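Local coordinates for protein isomaltodextranase (Arthrobacter globiformis, PDB 5AWO) that hydrolyses alpha-1,6-glucosidic linkages in polysaccharides such as dextran, releasing successive isomaltose units from the non-reducing chain ends, at residues R145-F159 against Y170-Y182. Numbering follows the deposited sequence.
Sequences RPDVKIADLVVPGDF and YWLDVTKSGAKEY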
ATOM      1  N   ARG A 145      -3.341  -4.943 -33.763  1.00 15.99           N
ATOM      2  CA  ARG A 145      -3.269  -6.322 -34.239  1.00 15.90           C
ATOM      3  C   ARG A 145      -4.572  -6.670 -34.957  1.00 16.26           C
ATOM      4  O   ARG A 145      -5.382  -7.466 -34.461  1.00 16.42           O
ATOM      5  CB  ARG A 145      -2.979  -7.301 -33.091  1.00 16.67           C
ATOM      6  CG  ARG A 145      -1.585  -7.177 -32.494  1.00 16.87           C
ATOM      7  CD  ARG A 145      -0.486  -7.555 -33.462  1.00 17.30           C
ATOM      8  NE  ARG A 145      -0.669  -8.911 -33.952  1.00 16.88           N
ATOM      9  CZ  ARG A 145      -0.163 -10.008 -33.387  1.00 18.73           C
ATOM     10  NH1 ARG A 145       0.590  -9.950 -32.280  1.00 19.82           N
ATOM     11  NH2 ARG A 145      -0.397 -11.191 -33.933  1.00 19.72           N
ATOM     12  N   PRO A 146      -4.771  -6.070 -36.147  1.00 16.16           N
ATOM     13  CA  PRO A 146      -6.000  -6.323 -36.929  1.00 16.30           C
ATOM     14  C   PRO A 146      -6.159  -7.783 -37.347  1.00 17.22           C
ATOM     15  O   PRO A 146      -7.256  -8.189 -37.723  1.00 18.29           O
ATOM     16  CB  PRO A 146      -5.843  -5.381 -38.131  1.00 16.48           C
ATOM     17  CG  PRO A 146      -4.364  -5.242 -38.272  1.00 16.50           C
ATOM     18  CD  PRO A 146      -3.865  -5.143 -36.850  1.00 16.25           C
ATOM     19  N   ASP A 147      -5.079  -8.557 -37.246  1.00 16.07           N
ATOM     20  CA  ASP A 147      -5.110  -9.992 -37.495  1.00 16.34           C
ATOM     21  C   ASP A 147      -5.740 -10.825 -36.372  1.00 16.95           C
ATOM     22  O   ASP A 147      -5.940 -12.022 -36.539  1.00 16.94           O
ATOM     23  CB  ASP A 147      -3.704 -10.496 -37.807  1.00 16.76           C
ATOM     24  CG  ASP A 147      -2.710 -10.250 -36.651  1.00 17.40           C
ATOM     25  OD1 ASP A 147      -2.746  -9.156 -36.039  1.00 16.40           O
ATOM     26  OD2 ASP A 147      -1.861 -11.133 -36.369  1.00 18.08           O
ATOM     27  N   VAL A 148      -5.984 -10.223 -35.207  1.00 16.48           N
ATOM     28  CA  VAL A 148      -6.535 -10.957 -34.064  1.00 17.06           C
ATOM     29  C   VAL A 148      -7.910 -10.391 -33.722  1.00 16.68           C
ATOM     30  O   VAL A 148      -8.029  -9.266 -33.240  1.00 17.00           O
ATOM     31  CB  VAL A 148      -5.621 -10.882 -32.834  1.00 16.54           C
ATOM     32  CG1 VAL A 148      -6.179 -11.734 -31.688  1.00 16.73           C
ATOM     33  CG2 VAL A 148      -4.209 -11.341 -33.177  1.00 17.10           C
ATOM     34  N   LYS A 149      -8.967 -11.156 -33.967  1.00 16.75           N
ATOM     35  CA  LYS A 149     -10.304 -10.769 -33.517  1.00 17.49           C
ATOM     36  C   LYS A 149     -10.351 -10.904 -31.997  1.00 17.04           C
ATOM     37  O   LYS A 149      -9.651 -11.732 -31.426  1.00 16.91           O
ATOM     38  CB  LYS A 149     -11.358 -11.681 -34.123  1.00 19.24           C
ATOM     39  CG  LYS A 149     -11.489 -11.547 -35.641  1.00 21.85           C
ATOM     40  CD  LYS A 149     -12.395 -12.613 -36.227  1.00 25.81           C
ATOM     41  CE  LYS A 149     -11.883 -14.020 -35.951  1.00 29.82           C
ATOM     42  NZ  LYS A 149     -10.502 -14.262 -36.464  1.00 33.51           N
ATOM     43  N   ILE A 150     -11.190 -10.109 -31.357  1.00 16.85           N
ATOM     44  CA  ILE A 150     -11.392 -10.273 -29.904  1.00 17.25           C
ATOM     45  C   ILE A 150     -11.816 -11.707 -29.597  1.00 17.25           C
ATOM     46  O   ILE A 150     -11.397 -12.297 -28.607  1.00 17.27           O
ATOM     47  CB  ILE A 150     -12.353  -9.216 -29.371  1.00 16.73           C
ATOM     48  CG1 ILE A 150     -11.817  -7.800 -29.617  1.00 17.53           C
ATOM     49  CG2 ILE A 150     -12.596  -9.421 -27.877  1.00 17.85           C
ATOM     50  CD1 ILE A 150     -10.400  -7.577 -29.157  1.00 18.08           C
ATOM     51  N   ALA A 151     -12.597 -12.304 -30.517  1.00 18.37           N
ATOM     52  CA  ALA A 151     -13.002 -13.699 -30.422  1.00 19.32           C
ATOM     53  C   ALA A 151     -11.848 -14.696 -30.305  1.00 19.80           C
ATOM     54  O   ALA A 151     -12.030 -15.775 -29.735  1.00 21.64           O
ATOM     55  CB  ALA A 151     -13.854 -14.079 -31.626  1.00 20.78           C
ATOM     56  N   ASP A 152     -10.679 -14.333 -30.850  1.00 18.59           N
ATOM     57  CA  ASP A 152      -9.494 -15.171 -30.894  1.00 20.95           C
ATOM     58  C   ASP A 152      -8.672 -15.133 -29.580  1.00 20.00           C
ATOM     59  O   ASP A 152      -7.619 -15.739 -29.491  1.00 21.23           O
ATOM     60  CB  ASP A 152      -8.572 -14.730 -32.074  1.00 21.83           C
ATOM     61  CG  ASP A 152      -9.235 -14.854 -33.458  1.00 23.86           C
ATOM     62  OD1 ASP A 152     -10.083 -15.738 -33.658  1.00 23.73           O
ATOM     63  OD2 ASP A 152      -8.903 -14.053 -34.359  1.00 25.18           O
ATOM     64  N   LEU A 153      -9.160 -14.414 -28.570  1.00 18.19           N
ATOM     65  CA  LEU A 153      -8.442 -14.242 -27.297  1.00 18.31           C
ATOM     66  C   LEU A 153      -8.883 -15.161 -26.166  1.00 19.06           C
ATOM     67  O   LEU A 153      -8.295 -15.124 -25.087  1.00 19.33           O
ATOM     68  CB  LEU A 153      -8.646 -12.796 -26.810  1.00 17.66           C
ATOM     69  CG  LEU A 153      -7.989 -11.720 -27.678  1.00 17.94           C
ATOM     70  CD1 LEU A 153      -8.344 -10.351 -27.106  1.00 18.41           C
ATOM     71  CD2 LEU A 153      -6.490 -11.900 -27.794  1.00 18.13           C
ATOM     72  N   VAL A 154      -9.932 -15.945 -26.382  1.00 18.73           N
ATOM     73  CA  VAL A 154     -10.543 -16.709 -25.292  1.00 18.91           C
ATOM     74  C   VAL A 154     -10.650 -18.208 -25.569  1.00 20.03           C
ATOM     75  O   VAL A 154     -10.753 -18.645 -26.717  1.00 21.95           O
ATOM     76  CB  VAL A 154     -11.924 -16.135 -24.948  1.00 18.57           C
ATOM     77  CG1 VAL A 154     -11.779 -14.660 -24.599  1.00 19.30           C
ATOM     78  CG2 VAL A 154     -12.944 -16.346 -26.058  1.00 19.23           C
ATOM     79  N   VAL A 155     -10.637 -18.988 -24.501  1.00 19.87           N
ATOM     80  CA  VAL A 155     -10.961 -20.425 -24.574  1.00 20.40           C
ATOM     81  C   VAL A 155     -12.469 -20.572 -24.479  1.00 20.36           C
ATOM     82  O   VAL A 155     -13.105 -19.976 -23.621  1.00 20.41           O
ATOM     83  CB  VAL A 155     -10.250 -21.192 -23.451  1.00 20.68           C
ATOM     84  CG1 VAL A 155     -10.691 -22.658 -23.431  1.00 21.31           C
ATOM     85  CG2 VAL A 155      -8.749 -21.086 -23.618  1.00 20.62           C
ATOM     86  N   PRO A 156     -13.084 -21.354 -25.388  1.00 21.36           N
ATOM     87  CA  PRO A 156     -14.523 -21.548 -25.296  1.00 21.39           C
ATOM     88  C   PRO A 156     -14.952 -22.007 -23.902  1.00 20.79           C
ATOM     89  O   PRO A 156     -14.336 -22.899 -23.333  1.00 20.91           O
ATOM     90  CB  PRO A 156     -14.794 -22.645 -26.337  1.00 22.97           C
ATOM     91  CG  PRO A 156     -13.749 -22.413 -27.362  1.00 23.57           C
ATOM     92  CD  PRO A 156     -12.524 -21.947 -26.626  1.00 22.90           C
ATOM     93  N   GLY A 157     -15.978 -21.359 -23.359  1.00 20.31           N
ATOM     94  CA  GLY A 157     -16.493 -21.715 -22.052  1.00 20.87           C
ATOM     95  C   GLY A 157     -15.762 -21.147 -20.848  1.00 20.74           C
ATOM     96  O   GLY A 157     -16.227 -21.331 -19.737  1.00 20.60           O
ATOM     97  N   ASP A 158     -14.648 -20.445 -21.060  1.00 19.96           N
ATOM     98  CA  ASP A 158     -13.774 -20.026 -19.941  1.00 18.25           C
ATOM     99  C   ASP A 158     -14.277 -18.672 -19.407  1.00 18.90           C
ATOM    100  O   ASP A 158     -13.650 -17.626 -19.601  1.00 17.30           O
ATOM    101  CB  ASP A 158     -12.301 -19.979 -20.399  1.00 18.69           C
ATOM    102  CG  ASP A 158     -11.323 -19.673 -19.276  1.00 18.30           C
ATOM    103  OD1 ASP A 158     -11.733 -19.516 -18.110  1.00 18.81           O
ATOM    104  OD2 ASP A 158     -10.114 -19.580 -19.557  1.00 18.81           O
ATOM    105  N   PHE A 159     -15.446 -18.711 -18.771  1.00 17.66           N
ATOM    106  CA  PHE A 159     -16.108 -17.537 -18.226  1.00 17.22           C
ATOM    107  C   PHE A 159     -15.646 -17.248 -16.816  1.00 17.63           C
ATOM    108  O   PHE A 159     -15.403 -18.159 -16.000  1.00 18.36           O
ATOM    109  CB  PHE A 159     -17.628 -17.690 -18.180  1.00 18.09           C
ATOM    110  CG  PHE A 159     -18.247 -17.739 -19.540  1.00 18.59           C
ATOM    111  CD1 PHE A 159     -18.270 -16.609 -20.354  1.00 19.73           C
ATOM    112  CD2 PHE A 159     -18.789 -18.907 -20.014  1.00 21.11           C
ATOM    113  CE1 PHE A 159     -18.828 -16.654 -21.628  1.00 21.42           C
ATOM    114  CE2 PHE A 159     -19.372 -18.947 -21.281  1.00 21.78           C
ATOM    115  CZ  PHE A 159     -19.385 -17.833 -22.080  1.00 20.99           C
ATOM    116  N   TYR A 170     -15.474 -13.336 -20.307  1.00 16.08           N
ATOM    117  CA  TYR A 170     -14.460 -14.353 -20.384  1.00 16.97           C
ATOM    118  C   TYR A 170     -13.231 -13.953 -19.607  1.00 16.43           C
ATOM    119  O   TYR A 170     -12.934 -12.754 -19.495  1.00 16.60           O
ATOM    120  CB  TYR A 170     -14.006 -14.573 -21.838  1.00 17.10           C
ATOM    121  CG  TYR A 170     -14.996 -15.263 -22.727  1.00 17.78           C
ATOM    122  CD1 TYR A 170     -15.939 -14.545 -23.453  1.00 18.15           C
ATOM    123  CD2 TYR A 170     -14.983 -16.647 -22.861  1.00 18.33           C
ATOM    124  CE1 TYR A 170     -16.859 -15.196 -24.273  1.00 18.31           C
ATOM    125  CE2 TYR A 170     -15.898 -17.296 -23.681  1.00 19.01           C
ATOM    126  CZ  TYR A 170     -16.822 -16.560 -24.384  1.00 20.43           C
ATOM    127  OH  TYR A 170     -17.737 -17.202 -25.205  1.00 21.87           O
ATOM    128  N   TRP A 171     -12.469 -14.923 -19.125  1.00 16.48           N
ATOM    129  CA  TRP A 171     -11.096 -14.668 -18.777  1.00 16.58           C
ATOM    130  C   TRP A 171     -10.241 -14.811 -20.039  1.00 17.33           C
ATOM    131  O   TRP A 171     -10.372 -15.776 -20.789  1.00 18.89           O
ATOM    132  CB  TRP A 171     -10.581 -15.652 -17.732  1.00 16.16           C
ATOM    133  CG  TRP A 171     -11.009 -15.386 -16.315  1.00 15.77           C
ATOM    134  CD1 TRP A 171     -11.640 -16.266 -15.476  1.00 15.82           C
ATOM    135  CD2 TRP A 171     -10.759 -14.205 -15.538  1.00 15.30           C
ATOM    136  NE1 TRP A 171     -11.833 -15.698 -14.258  1.00 15.89           N
ATOM    137  CE2 TRP A 171     -11.297 -14.437 -14.255  1.00 15.32           C
ATOM    138  CE3 TRP A 171     -10.140 -12.983 -15.795  1.00 15.64           C
ATOM    139  CZ2 TRP A 171     -11.230 -13.484 -13.224  1.00 15.80           C
ATOM    140  CZ3 TRP A 171     -10.070 -12.034 -14.773  1.00 16.05           C
ATOM    141  CH2 TRP A 171     -10.626 -12.284 -13.504  1.00 16.14           C
ATOM    142  N   LEU A 172      -9.379 -13.837 -20.263  1.00 16.23           N
ATOM    143  CA  LEU A 172      -8.421 -13.855 -21.363  1.00 17.06           C
ATOM    144  C   LEU A 172      -7.506 -15.040 -21.288  1.00 17.72           C
ATOM    145  O   LEU A 172      -7.067 -15.403 -20.223  1.00 16.54           O
ATOM    146  CB  LEU A 172      -7.590 -12.566 -21.294  1.00 18.32           C
ATOM    147  CG  LEU A 172      -6.379 -12.476 -22.235  1.00 20.38           C
ATOM    148  CD1 LEU A 172      -6.893 -12.360 -23.642  1.00 21.52           C
ATOM    149  CD2 LEU A 172      -5.505 -11.294 -21.856  1.00 21.47           C
ATOM    150  N   ASP A 173      -7.213 -15.647 -22.442  1.00 17.02           N
ATOM    151  CA  ASP A 173      -6.162 -16.647 -22.549  1.00 17.21           C
ATOM    152  C   ASP A 173      -4.861 -15.968 -22.949  1.00 16.90           C
ATOM    153  O   ASP A 173      -4.654 -15.609 -24.115  1.00 16.34           O
ATOM    154  CB  ASP A 173      -6.530 -17.720 -23.563  1.00 18.27           C
ATOM    155  CG  ASP A 173      -5.471 -18.799 -23.665  1.00 18.45           C
ATOM    156  OD1 ASP A 173      -4.416 -18.740 -23.004  1.00 19.78           O
ATOM    157  OD2 ASP A 173      -5.728 -19.733 -24.451  1.00 22.18           O
ATOM    158  N   VAL A 174      -3.980 -15.771 -21.975  1.00 16.56           N
ATOM    159  CA  VAL A 174      -2.721 -15.052 -22.202  1.00 17.96           C
ATOM    160  C   VAL A 174      -1.741 -15.777 -23.128  1.00 18.27           C
ATOM    161  O   VAL A 174      -0.730 -15.185 -23.536  1.00 18.87           O
ATOM    162  CB  VAL A 174      -2.010 -14.630 -20.885  1.00 19.13           C
ATOM    163  CG1 VAL A 174      -2.924 -13.768 -20.037  1.00 19.29           C
ATOM    164  CG2 VAL A 174      -1.510 -15.836 -20.103  1.00 20.60           C
ATOM    165  N   THR A 175      -2.022 -17.033 -23.457  1.00 18.00           N
ATOM    166  CA  THR A 175      -1.186 -17.774 -24.419  1.00 19.52           C
ATOM    167  C   THR A 175      -1.607 -17.508 -25.872  1.00 20.18           C
ATOM    168  O   THR A 175      -0.915 -17.955 -26.796  1.00 20.58           O
ATOM    169  CB  THR A 175      -1.212 -19.298 -24.131  1.00 20.48           C
ATOM    170  OG1 THR A 175      -2.469 -19.862 -24.522  1.00 20.49           O
ATOM    171  CG2 THR A 175      -0.924 -19.597 -22.669  1.00 22.33           C
ATOM    172  N   LYS A 176      -2.715 -16.809 -26.100  1.00 18.57           N
ATOM    173  CA  LYS A 176      -3.178 -16.537 -27.469  1.00 19.15           C
ATOM    174  C   LYS A 176      -2.435 -15.380 -28.105  1.00 17.91           C
ATOM    175  O   LYS A 176      -2.097 -14.384 -27.442  1.00 16.55           O
ATOM    176  CB  LYS A 176      -4.661 -16.178 -27.465  1.00 20.38           C
ATOM    177  CG  LYS A 176      -5.571 -17.338 -27.115  1.00 23.67           C
ATOM    178  CD  LYS A 176      -5.763 -18.273 -28.299  1.00 24.40           C
ATOM    179  CE  LYS A 176      -6.915 -19.256 -28.069  1.00 25.87           C
ATOM    180  NZ  LYS A 176      -6.571 -20.308 -27.080  1.00 25.62           N
ATOM    181  N   SER A 177      -2.210 -15.453 -29.413  1.00 17.55           N
ATOM    182  CA  SER A 177      -1.614 -14.311 -30.100  1.00 18.36           C
ATOM    183  C   SER A 177      -2.508 -13.094 -29.922  1.00 17.38           C
ATOM    184  O   SER A 177      -3.730 -13.193 -30.003  1.00 18.33           O
ATOM    185  CB  SER A 177      -1.441 -14.605 -31.592  1.00 19.54           C
ATOM    186  OG  SER A 177      -0.595 -13.654 -32.185  1.00 22.44           O
ATOM    187  N   GLY A 178      -1.892 -11.949 -29.657  1.00 16.70           N
ATOM    188  CA  GLY A 178      -2.620 -10.701 -29.459  1.00 17.92           C
ATOM    189  C   GLY A 178      -2.922 -10.380 -27.999  1.00 17.39           C
ATOM    190  O   GLY A 178      -3.354  -9.263 -27.713  1.00 17.03           O
ATOM    191  N   ALA A 179      -2.682 -11.325 -27.093  1.00 16.50           N
ATOM    192  CA  ALA A 179      -3.070 -11.131 -25.688  1.00 15.90           C
ATOM    193  C   ALA A 179      -2.352  -9.950 -25.056  1.00 15.88           C
ATOM    194  O   ALA A 179      -2.991  -9.118 -24.387  1.00 15.69           O
ATOM    195  CB  ALA A 179      -2.813 -12.388 -24.901  1.00 15.83           C
ATOM    196  N   LYS A 180      -1.044  -9.857 -25.235  1.00 14.95           N
ATOM    197  CA  LYS A 180      -0.302  -8.749 -24.628  1.00 15.14           C
ATOM    198  C   LYS A 180      -0.812  -7.405 -25.121  1.00 15.81           C
ATOM    199  O   LYS A 180      -1.012  -6.463 -24.341  1.00 15.38           O
ATOM    200  CB  LYS A 180       1.207  -8.879 -24.868  1.00 16.55           C
ATOM    201  CG  LYS A 180       2.061  -7.804 -24.189  1.00 17.69           C
ATOM    202  CD  LYS A 180       3.569  -8.059 -24.343  1.00 20.54           C
ATOM    203  CE  LYS A 180       4.443  -6.994 -23.685  1.00 22.96           C
ATOM    204  NZ  LYS A 180       5.884  -7.412 -23.716  1.00 26.08           N
ATOM    205  N   GLU A 181      -0.995  -7.281 -26.431  1.00 15.18           N
ATOM    206  CA  GLU A 181      -1.455  -6.038 -27.006  1.00 14.57           C
ATOM    207  C   GLU A 181      -2.840  -5.674 -26.464  1.00 14.02           C
ATOM    208  O   GLU A 181      -3.132  -4.516 -26.230  1.00 14.87           O
ATOM    209  CB  GLU A 181      -1.492  -6.146 -28.550  1.00 14.41           C
ATOM    210  CG  GLU A 181      -0.110  -6.229 -29.212  1.00 15.85           C
ATOM    211  CD  GLU A 181       0.391  -7.627 -29.448  1.00 16.47           C
ATOM    212  OE1 GLU A 181      -0.048  -8.598 -28.781  1.00 15.95           O
ATOM    213  OE2 GLU A 181       1.304  -7.778 -30.343  1.00 17.22           O
ATOM    214  N   TYR A 182      -3.694  -6.674 -26.305  1.00 14.48           N
ATOM    215  CA  TYR A 182      -5.042  -6.439 -25.744  1.00 14.89           C
ATOM    216  C   TYR A 182      -4.941  -5.924 -24.302  1.00 13.86           C
ATOM    217  O   TYR A 182      -5.496  -4.874 -23.990  1.00 14.73           O
ATOM    218  CB  TYR A 182      -5.865  -7.714 -25.795  1.00 15.17           C
ATOM    219  CG  TYR A 182      -7.192  -7.561 -25.112  1.00 15.28           C
ATOM    220  CD1 TYR A 182      -8.306  -7.090 -25.791  1.00 15.62           C
ATOM    221  CD2 TYR A 182      -7.341  -7.896 -23.774  1.00 16.05           C
ATOM    222  CE1 TYR A 182      -9.544  -6.966 -25.164  1.00 15.65           C
ATOM    223  CE2 TYR A 182      -8.577  -7.775 -23.133  1.00 16.98           C
ATOM    224  CZ  TYR A 182      -9.660  -7.293 -23.829  1.00 16.79           C
ATOM    225  OH  TYR A 182     -10.917  -7.200 -23.230  1.00 18.86           O
TER
HETATM  226  O   HOH W   1      -5.216 -15.202 -31.172  1.00 22.87           O
HETATM  227  O   HOH W   2      -9.657 -18.127 -21.965  1.00 20.82           O
HETATM  228  O   HOH W   3     -17.662 -19.875 -25.112  1.00 24.59           O
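Arg145 NH2 donates to Ser177 OG across the contact at 3.0 Å and to Asp147 OD2 within its own turn at 2.8 Å. Asp147 is held side-on, NE taking its other oxygen, and NH1 makes a salt bridge to Glu181 OE2 at 3.0 Å; this oxygen lies in the guanidinium plane, but NH1 meets the carboxylate from above its plane. Bends at chi2 and chi3 (-66°, -57°) let one group serve all three. A methionine here would probably leave Glu181 and Asp147 without their shared positive mate and Ser177 OG without this donor. Gly178, N-cap of helix 179-192, suits its place because at its positive phi a CB would press on Ser177 O and strike Val148 CG1. Leu153 CD1 sits over a face of the Tyr182 ring, 3.5 Å from Tyr182 CD1. The segments follow strand 120-124 of the TIM barrel, the second running into helix 179-192. Phe159 and Tyr170 form an antiparallel non-hydrogen-bonded pair, beside which Trp171 N bonds to Asp158 O (3.0 Å); farther along, Asp173 N bonds to Leu153 O (2.9 Å). Tyr170 is sandwiched between Val154 CG2, a CH-pi contact, and Phe159 CE1, 3.4 Å from Tyr170 CZ on the opposite face. Asp158 OD2, hydrogen-bonded to His221, also accepts from a water that accepts from Val155 N and donates to Trp171 O; the Trp171 side chain lies about 8 Å from that of Asp201, the probable nucleophile.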